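Local coordinates for CRISPR-associated protein Cse2 (Thermus thermophilus, PDB 2ZCA), which belongs to the all-helical Cse2 (CasB) family of type I-E CRISPR systems and probably takes part in RNA-guided defence against viruses and plasmids, at residues 25-30 with 42-47; 10-15 with 67-72. All coordinates share one frame; numbering follows the deposited sequence.

Contact 1: 25-30 with 42-47; sequences AAFRRS and MPYVEP
Phe27 reaches out from helix 20-29 and meets Tyr44 and Val45 on helix 42-49, in a nearly perpendicular helix-helix packing within the all-helical Cse2 fold. The local axes stand at 97° and come no nearer than 10.2 Å, so side chains rather than backbones make the contact, and no hydrogen bond crosses it. Phe27 has CG anti to its carbonyl carbon (chi1 -69°); although its CB does not point at the other helix, this rotation carries the far end of the ring there. Two neighbouring ring carbons do the touching: CZ of Phe27 comes within 3.5 Å of CB of Tyr44, while CE1 of Phe27 lies 3.6 Å from CG2 of Val45. Both partners approach the ring obliquely, and together they cradle its outer end.

The ring of Tyr44 presents an edge to the face of Phe27. This is a T-shaped pair with the planes at 72° and the centroids 6.0 Å apart, rather open, since the shortest contact runs through the CB of the tyrosine and not from ring to ring. Val45 uses one branch: CG2, lying beside its backbone N, bears on Phe27.

Helices 3-15 and 56-71 add to this largely buried apolar patch: Leu11 and Leu14 of the first and Ala70 of the second also touch Phe27. Within helix 20-29, Ala22 and Ala23 touch the Tyr44 side chain as well. One turn further along that helix than Ala22 and Ala23, the small methyl of Ala26 points toward helix 42-49, its CB 4.1 Å from CE2 of Tyr44.

Contact 2: 10-15 with 67-72; sequences WLKRLQ and ALYALK
Leu11 lies over one face of the Tyr69 ring, and this is the tightly packed half of the contact. Its CB stands 3.9 Å from the ring centroid and only 15° off the ring normal, a CH-pi contact, while Leu11 CD1 reaches the root of the ring at 3.8 Å from Tyr69 CG. The two side chains run past each other in opposite directions, so leucine and tyrosine overlap along most of their length. Tyr69 holds CG anti to its backbone N (chi1 174°), which sends the ring across to helix 3-15. The local axes are inclined at 46° and stay 11.6 Å apart at their closest, a wide spacing that the tyrosine ring bridges.

Toward the phenol end the surroundings turn polar, and the outer side is formed by the exposed Lys12. Tyr69 OH donates a weak hydrogen bond of 2.7 Å to OE1 of Gln15, whose extended side chain brings its amide in at a steep tilt to the ring. The same amide uses NE2 to bond the backbone oxygen of Asp73, just beyond the end of helix 56-71.

Bent at chi2, the Lys12 chain crosses the phenol closely: Lys12 CD comes within 3.0 Å of Tyr69 OH, and CE sits at the ring edge, near the ring plane. The ammonium lies 3.4 Å from the phenol, NZ to Tyr69 OH, at a poor angle for a bond; its hydrogen bond is to the backbone oxygen of Gly74.

Helix 20-29 flanks this pair of helices, with Trp20 touching both Gln15 and Tyr69. Next to Tyr69 in the chain, Leu68 packs against Leu115 and Val119 of helix 111-121, so the helix carrying Tyr69 lies between helix 3-15 and that later helix.

Contacts 1 and 2 pack side by side on the first four helices, their centres about 10 Å apart, each joining a different pair. Contact 1 is the more deeply covered by surrounding residues and wholly apolar across its interface, although contact 2 lies nearer the centre of the chain. Contact 2 grades from leucine-tyrosine packing to a polar end where Gln15 meets the phenol and an exposed lysine lies alongside. They touch directly: Phe27 CB lies 3.5 Å from Ala70 CB, so helix 20-29 packs on helix 56-71. A probable hydrogen bond of 3.0 Å from Trp10 NE1 to Tyr44 O ties helix 3-15 to helix 42-49.

Contact 1: 25-30 with 42-47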
ATOM      1  N   ALA A  25      -1.702 -15.502   4.722  1.00 12.69           N
ATOM      2  CA  ALA A  25      -1.330 -15.674   6.118  1.00 12.95           C
ATOM      3  C   ALA A  25       0.006 -14.996   6.399  1.00 12.93           C
ATOM      4  O   ALA A  25       0.169 -14.328   7.423  1.00 12.83           O
ATOM      5  CB  ALA A  25      -1.250 -17.163   6.464  1.00 15.31           C
ATOM      6  N   ALA A  26       0.961 -15.160   5.485  1.00 12.25           N
ATOM      7  CA  ALA A  26       2.276 -14.553   5.659  1.00 11.81           C
ATOM      8  C   ALA A  26       2.203 -13.037   5.500  1.00 12.19           C
ATOM      9  O   ALA A  26       2.782 -12.297   6.296  1.00 11.48           O
ATOM     10  CB  ALA A  26       3.264 -15.136   4.657  1.00 11.73           C
ATOM     11  N   PHE A  27       1.498 -12.579   4.469  1.00 11.84           N
ATOM     12  CA  PHE A  27       1.365 -11.145   4.236  1.00 11.84           C
ATOM     13  C   PHE A  27       0.629 -10.471   5.391  1.00 11.46           C
ATOM     14  O   PHE A  27       1.040  -9.410   5.868  1.00 10.31           O
ATOM     15  CB  PHE A  27       0.602 -10.861   2.934  1.00 11.72           C
ATOM     16  CG  PHE A  27       1.346 -11.240   1.681  1.00 14.02           C
ATOM     17  CD1 PHE A  27       2.737 -11.246   1.645  1.00 12.73           C
ATOM     18  CD2 PHE A  27       0.648 -11.538   0.513  1.00 13.53           C
ATOM     19  CE1 PHE A  27       3.421 -11.541   0.460  1.00 15.15           C
ATOM     20  CE2 PHE A  27       1.322 -11.832  -0.676  1.00 14.66           C
ATOM     21  CZ  PHE A  27       2.710 -11.833  -0.701  1.00 12.19           C
ATOM     22  N   ARG A  28      -0.461 -11.085   5.840  1.00 11.41           N
ATOM     23  CA  ARG A  28      -1.243 -10.509   6.927  1.00 13.07           C
ATOM     24  C   ARG A  28      -0.424 -10.425   8.209  1.00 13.51           C
ATOM     25  O   ARG A  28      -0.419  -9.398   8.884  1.00 13.67           O
ATOM     26  CB  ARG A  28      -2.515 -11.333   7.164  1.00 14.38           C
ATOM     27  CG  ARG A  28      -3.386 -10.796   8.288  1.00 17.38           C
ATOM     28  CD  ARG A  28      -3.949  -9.410   7.967  1.00 15.35           C
ATOM     29  NE  ARG A  28      -4.721  -8.875   9.084  1.00 17.79           N
ATOM     30  CZ  ARG A  28      -4.196  -8.443  10.227  1.00 20.60           C
ATOM     31  NH1 ARG A  28      -2.882  -8.470  10.417  1.00 22.83           N
ATOM     32  NH2 ARG A  28      -4.989  -8.002  11.194  1.00 21.23           N
ATOM     33  N   ARG A  29       0.277 -11.501   8.538  1.00 14.46           N
ATOM     34  CA  ARG A  29       1.092 -11.516   9.740  1.00 15.66           C
ATOM     35  C   ARG A  29       2.259 -10.529   9.651  1.00 15.36           C
ATOM     36  O   ARG A  29       2.695  -9.992  10.669  1.00 13.81           O
ATOM     37  CB  ARG A  29       1.611 -12.933  10.003  1.00 20.72           C
ATOM     38  CG  ARG A  29       2.544 -13.048  11.200  1.00 26.68           C
ATOM     39  CD  ARG A  29       1.902 -12.513  12.475  1.00 31.20           C
ATOM     40  NE  ARG A  29       2.795 -12.646  13.622  1.00 35.79           N
ATOM     41  CZ  ARG A  29       2.557 -12.129  14.824  1.00 38.65           C
ATOM     42  NH1 ARG A  29       1.448 -11.436  15.046  1.00 39.85           N
ATOM     43  NH2 ARG A  29       3.432 -12.303  15.806  1.00 39.99           N
ATOM     44  N   SER A  30       2.747 -10.267   8.438  1.00 11.51           N
ATOM     45  CA  SER A  30       3.867  -9.342   8.261  1.00 11.20           C
ATOM     46  C   SER A  30       3.556  -7.915   8.714  1.00 10.63           C
ATOM     47  O   SER A  30       4.468  -7.108   8.888  1.00 11.81           O
ATOM     48  CB  SER A  30       4.324  -9.303   6.799  1.00 11.96           C
ATOM     49  OG  SER A  30       3.420  -8.564   5.991  1.00 11.80           O
HETATM   50  N   MSE A  42       8.781 -13.501   2.421  1.00 10.80           N
HETATM   51  CA  MSE A  42       9.793 -13.425   1.374  1.00 11.11           C
HETATM   52  C   MSE A  42       9.635 -14.359   0.173  1.00 10.30           C
HETATM   53  O   MSE A  42       9.831 -13.941  -0.967  1.00 10.18           O
HETATM   54  CB  MSE A  42      11.182 -13.569   2.007  1.00 12.01           C
HETATM   55  CG  MSE A  42      11.491 -12.416   2.964  1.00 13.50           C
HETATM   56 SE   MSE A  42      13.253 -12.449   3.741  1.00 19.08          SE
HETATM   57  CE  MSE A  42      13.041 -11.044   5.057  1.00 14.60           C
ATOM     58  N   PRO A  43       9.280 -15.630   0.402  1.00 11.62           N
ATOM     59  CA  PRO A  43       9.121 -16.539  -0.742  1.00 11.34           C
ATOM     60  C   PRO A  43       8.022 -16.102  -1.715  1.00 12.47           C
ATOM     61  O   PRO A  43       7.997 -16.530  -2.871  1.00 12.63           O
ATOM     62  CB  PRO A  43       8.787 -17.874  -0.075  1.00 13.05           C
ATOM     63  CG  PRO A  43       9.520 -17.794   1.220  1.00 11.72           C
ATOM     64  CD  PRO A  43       9.220 -16.376   1.672  1.00  9.91           C
ATOM     65  N   TYR A  44       7.117 -15.250  -1.243  1.00 11.37           N
ATOM     66  CA  TYR A  44       5.997 -14.784  -2.062  1.00 11.86           C
ATOM     67  C   TYR A  44       6.246 -13.456  -2.765  1.00 12.92           C
ATOM     68  O   TYR A  44       5.456 -13.041  -3.618  1.00 13.70           O
ATOM     69  CB  TYR A  44       4.745 -14.661  -1.193  1.00 11.76           C
ATOM     70  CG  TYR A  44       4.342 -15.962  -0.543  1.00 13.93           C
ATOM     71  CD1 TYR A  44       3.750 -16.982  -1.287  1.00 16.09           C
ATOM     72  CD2 TYR A  44       4.583 -16.188   0.810  1.00 13.64           C
ATOM     73  CE1 TYR A  44       3.406 -18.198  -0.695  1.00 17.60           C
ATOM     74  CE2 TYR A  44       4.247 -17.399   1.411  1.00 16.56           C
ATOM     75  CZ  TYR A  44       3.660 -18.398   0.654  1.00 17.58           C
ATOM     76  OH  TYR A  44       3.332 -19.596   1.250  1.00 19.62           O
ATOM     77  N   VAL A  45       7.338 -12.790  -2.412  1.00 11.57           N
ATOM     78  CA  VAL A  45       7.658 -11.499  -3.004  1.00 11.86           C
ATOM     79  C   VAL A  45       8.983 -11.480  -3.771  1.00 12.17           C
ATOM     80  O   VAL A  45       9.080 -10.860  -4.830  1.00 12.65           O
ATOM     81  CB  VAL A  45       7.693 -10.407  -1.913  1.00 11.82           C
ATOM     82  CG1 VAL A  45       8.092  -9.068  -2.515  1.00  9.90           C
ATOM     83  CG2 VAL A  45       6.321 -10.303  -1.252  1.00 11.79           C
ATOM     84  N   GLU A  46       9.996 -12.164  -3.247  1.00 12.62           N
ATOM     85  CA  GLU A  46      11.305 -12.170  -3.892  1.00 13.13           C
ATOM     86  C   GLU A  46      11.311 -12.656  -5.344  1.00 14.25           C
ATOM     87  O   GLU A  46      12.028 -12.104  -6.179  1.00 14.73           O
ATOM     88  CB  GLU A  46      12.307 -12.970  -3.052  1.00 13.67           C
ATOM     89  CG  GLU A  46      12.693 -12.283  -1.740  1.00 13.68           C
ATOM     90  CD  GLU A  46      13.249 -10.878  -1.939  1.00 15.03           C
ATOM     91  OE1 GLU A  46      14.003 -10.665  -2.913  1.00 13.00           O
ATOM     92  OE2 GLU A  46      12.946  -9.984  -1.114  1.00 11.84           O
ATOM     93  N   PRO A  47      10.522 -13.695  -5.666  1.00 15.31           N
ATOM     94  CA  PRO A  47      10.511 -14.165  -7.057  1.00 16.16           C
ATOM     95  C   PRO A  47      10.093 -13.038  -8.007  1.00 16.18           C
ATOM     96  O   PRO A  47      10.503 -13.002  -9.168  1.00 16.90           O
ATOM     97  CB  PRO A  47       9.501 -15.304  -7.024  1.00 16.51           C
ATOM     98  CG  PRO A  47       9.731 -15.893  -5.665  1.00 17.27           C
ATOM     99  CD  PRO A  47       9.811 -14.643  -4.791  1.00 15.74           C
TER

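Contact 2: 10-15 with 67-72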
ATOM      1  N   TRP A  10       0.751  -9.709 -10.214  1.00 16.28           N
ATOM      2  CA  TRP A  10       1.417 -10.776  -9.475  1.00 15.62           C
ATOM      3  C   TRP A  10       0.587 -11.198  -8.266  1.00 15.29           C
ATOM      4  O   TRP A  10       0.366 -12.390  -8.039  1.00 16.14           O
ATOM      5  CB  TRP A  10       2.809 -10.311  -9.030  1.00 18.16           C
ATOM      6  CG  TRP A  10       3.535 -11.287  -8.141  1.00 20.68           C
ATOM      7  CD1 TRP A  10       3.497 -11.340  -6.776  1.00 22.67           C
ATOM      8  CD2 TRP A  10       4.383 -12.364  -8.560  1.00 24.54           C
ATOM      9  NE1 TRP A  10       4.270 -12.385  -6.317  1.00 22.51           N
ATOM     10  CE2 TRP A  10       4.825 -13.029  -7.392  1.00 25.23           C
ATOM     11  CE3 TRP A  10       4.813 -12.834  -9.809  1.00 27.98           C
ATOM     12  CZ2 TRP A  10       5.676 -14.138  -7.437  1.00 26.97           C
ATOM     13  CZ3 TRP A  10       5.661 -13.938  -9.853  1.00 29.31           C
ATOM     14  CH2 TRP A  10       6.081 -14.577  -8.673  1.00 29.37           C
ATOM     15  N   LEU A  11       0.125 -10.223  -7.488  1.00 12.56           N
ATOM     16  CA  LEU A  11      -0.686 -10.525  -6.315  1.00 11.66           C
ATOM     17  C   LEU A  11      -1.993 -11.207  -6.710  1.00 12.77           C
ATOM     18  O   LEU A  11      -2.416 -12.160  -6.060  1.00 12.97           O
ATOM     19  CB  LEU A  11      -0.971  -9.246  -5.521  1.00 12.71           C
ATOM     20  CG  LEU A  11       0.279  -8.619  -4.890  1.00 13.47           C
ATOM     21  CD1 LEU A  11      -0.073  -7.285  -4.239  1.00 11.80           C
ATOM     22  CD2 LEU A  11       0.863  -9.576  -3.861  1.00 14.87           C
ATOM     23  N   LYS A  12      -2.628 -10.727  -7.779  1.00 14.10           N
ATOM     24  CA  LYS A  12      -3.881 -11.319  -8.243  1.00 15.79           C
ATOM     25  C   LYS A  12      -3.671 -12.760  -8.698  1.00 17.02           C
ATOM     26  O   LYS A  12      -4.532 -13.619  -8.493  1.00 15.83           O
ATOM     27  CB  LYS A  12      -4.473 -10.491  -9.389  1.00 17.82           C
ATOM     28  CG  LYS A  12      -5.172  -9.224  -8.926  1.00 21.57           C
ATOM     29  CD  LYS A  12      -6.366  -9.575  -8.053  1.00 24.19           C
ATOM     30  CE  LYS A  12      -7.000  -8.346  -7.428  1.00 24.54           C
ATOM     31  NZ  LYS A  12      -8.141  -8.730  -6.555  1.00 27.78           N
ATOM     32  N   ARG A  13      -2.525 -13.022  -9.316  1.00 17.65           N
ATOM     33  CA  ARG A  13      -2.205 -14.367  -9.778  1.00 20.79           C
ATOM     34  C   ARG A  13      -2.033 -15.279  -8.562  1.00 19.82           C
ATOM     35  O   ARG A  13      -2.505 -16.419  -8.557  1.00 19.63           O
ATOM     36  CB  ARG A  13      -0.922 -14.347 -10.608  1.00 23.53           C
ATOM     37  CG  ARG A  13      -0.489 -15.706 -11.117  1.00 32.72           C
ATOM     38  CD  ARG A  13       0.791 -15.609 -11.936  1.00 38.10           C
ATOM     39  NE  ARG A  13       1.207 -16.911 -12.451  1.00 44.10           N
ATOM     40  CZ  ARG A  13       2.292 -17.111 -13.193  1.00 47.10           C
ATOM     41  NH1 ARG A  13       3.078 -16.090 -13.510  1.00 48.56           N
ATOM     42  NH2 ARG A  13       2.589 -18.331 -13.621  1.00 48.69           N
ATOM     43  N   LEU A  14      -1.360 -14.763  -7.535  1.00 18.24           N
ATOM     44  CA  LEU A  14      -1.126 -15.504  -6.299  1.00 19.46           C
ATOM     45  C   LEU A  14      -2.446 -15.835  -5.618  1.00 19.76           C
ATOM     46  O   LEU A  14      -2.659 -16.956  -5.156  1.00 19.53           O
ATOM     47  CB  LEU A  14      -0.281 -14.671  -5.330  1.00 20.68           C
ATOM     48  CG  LEU A  14       1.065 -15.196  -4.834  1.00 23.66           C
ATOM     49  CD1 LEU A  14       1.609 -14.231  -3.786  1.00 22.74           C
ATOM     50  CD2 LEU A  14       0.910 -16.583  -4.239  1.00 23.42           C
ATOM     51  N   GLN A  15      -3.330 -14.845  -5.545  1.00 19.56           N
ATOM     52  CA  GLN A  15      -4.623 -15.028  -4.908  1.00 20.17           C
ATOM     53  C   GLN A  15      -5.465 -16.068  -5.642  1.00 21.90           C
ATOM     54  O   GLN A  15      -6.378 -16.660  -5.065  1.00 22.26           O
ATOM     55  CB  GLN A  15      -5.361 -13.687  -4.834  1.00 19.58           C
ATOM     56  CG  GLN A  15      -6.753 -13.767  -4.228  1.00 22.00           C
ATOM     57  CD  GLN A  15      -7.221 -12.437  -3.671  1.00 20.80           C
ATOM     58  OE1 GLN A  15      -6.869 -11.374  -4.187  1.00 21.10           O
ATOM     59  NE2 GLN A  15      -8.030 -12.488  -2.616  1.00 20.70           N
ATOM     60  N   ALA A  67       1.208  -6.642   2.063  1.00  8.16           N
ATOM     61  CA  ALA A  67       0.594  -6.794   3.379  1.00  9.37           C
ATOM     62  C   ALA A  67      -0.754  -6.081   3.445  1.00 10.89           C
ATOM     63  O   ALA A  67      -1.727  -6.619   3.979  1.00 10.52           O
ATOM     64  CB  ALA A  67       1.524  -6.253   4.462  1.00  8.58           C
ATOM     65  N   LEU A  68      -0.814  -4.870   2.900  1.00  9.63           N
ATOM     66  CA  LEU A  68      -2.059  -4.107   2.918  1.00 10.78           C
ATOM     67  C   LEU A  68      -3.093  -4.728   1.984  1.00 11.45           C
ATOM     68  O   LEU A  68      -4.300  -4.667   2.241  1.00 13.43           O
ATOM     69  CB  LEU A  68      -1.778  -2.648   2.540  1.00 11.50           C
ATOM     70  CG  LEU A  68      -0.861  -1.949   3.554  1.00 13.44           C
ATOM     71  CD1 LEU A  68      -0.442  -0.583   3.038  1.00 11.98           C
ATOM     72  CD2 LEU A  68      -1.585  -1.823   4.895  1.00 14.60           C
ATOM     73  N   TYR A  69      -2.614  -5.330   0.902  1.00 10.22           N
ATOM     74  CA  TYR A  69      -3.485  -5.994  -0.062  1.00 11.17           C
ATOM     75  C   TYR A  69      -4.155  -7.174   0.643  1.00 11.60           C
ATOM     76  O   TYR A  69      -5.353  -7.400   0.498  1.00 11.79           O
ATOM     77  CB  TYR A  69      -2.643  -6.461  -1.259  1.00 10.70           C
ATOM     78  CG  TYR A  69      -3.355  -7.308  -2.293  1.00 12.03           C
ATOM     79  CD1 TYR A  69      -3.443  -8.696  -2.153  1.00 10.99           C
ATOM     80  CD2 TYR A  69      -3.881  -6.730  -3.443  1.00 12.85           C
ATOM     81  CE1 TYR A  69      -4.034  -9.485  -3.147  1.00 13.85           C
ATOM     82  CE2 TYR A  69      -4.473  -7.505  -4.439  1.00 14.25           C
ATOM     83  CZ  TYR A  69      -4.544  -8.881  -4.287  1.00 13.21           C
ATOM     84  OH  TYR A  69      -5.114  -9.642  -5.285  1.00 15.61           O
ATOM     85  N   ALA A  70      -3.372  -7.917   1.421  1.00 11.28           N
ATOM     86  CA  ALA A  70      -3.900  -9.057   2.158  1.00 10.68           C
ATOM     87  C   ALA A  70      -4.902  -8.605   3.223  1.00 11.70           C
ATOM     88  O   ALA A  70      -5.939  -9.246   3.420  1.00 13.49           O
ATOM     89  CB  ALA A  70      -2.753  -9.835   2.800  1.00 12.52           C
ATOM     90  N   LEU A  71      -4.592  -7.506   3.907  1.00 10.68           N
ATOM     91  CA  LEU A  71      -5.471  -6.971   4.943  1.00 11.28           C
ATOM     92  C   LEU A  71      -6.863  -6.712   4.372  1.00 12.95           C
ATOM     93  O   LEU A  71      -7.879  -6.939   5.044  1.00 11.25           O
ATOM     94  CB  LEU A  71      -4.894  -5.667   5.511  1.00 10.17           C
ATOM     95  CG  LEU A  71      -5.763  -4.902   6.519  1.00 11.12           C
ATOM     96  CD1 LEU A  71      -5.941  -5.735   7.784  1.00 12.29           C
ATOM     97  CD2 LEU A  71      -5.115  -3.560   6.852  1.00 11.34           C
ATOM     98  N   LYS A  72      -6.901  -6.240   3.127  1.00 11.62           N
ATOM     99  CA  LYS A  72      -8.156  -5.943   2.446  1.00 12.48           C
ATOM    100  C   LYS A  72      -8.634  -7.136   1.620  1.00 13.33           C
ATOM    101  O   LYS A  72      -9.528  -7.014   0.778  1.00 13.33           O
ATOM    102  CB  LYS A  72      -7.981  -4.710   1.547  1.00 12.35           C
ATOM    103  CG  LYS A  72      -7.942  -3.387   2.310  1.00 13.94           C
ATOM    104  CD  LYS A  72      -9.340  -2.997   2.793  1.00 13.84           C
ATOM    105  CE  LYS A  72      -9.326  -1.704   3.603  1.00 14.77           C
ATOM    106  NZ  LYS A  72     -10.696  -1.294   4.022  1.00 15.15           N
TER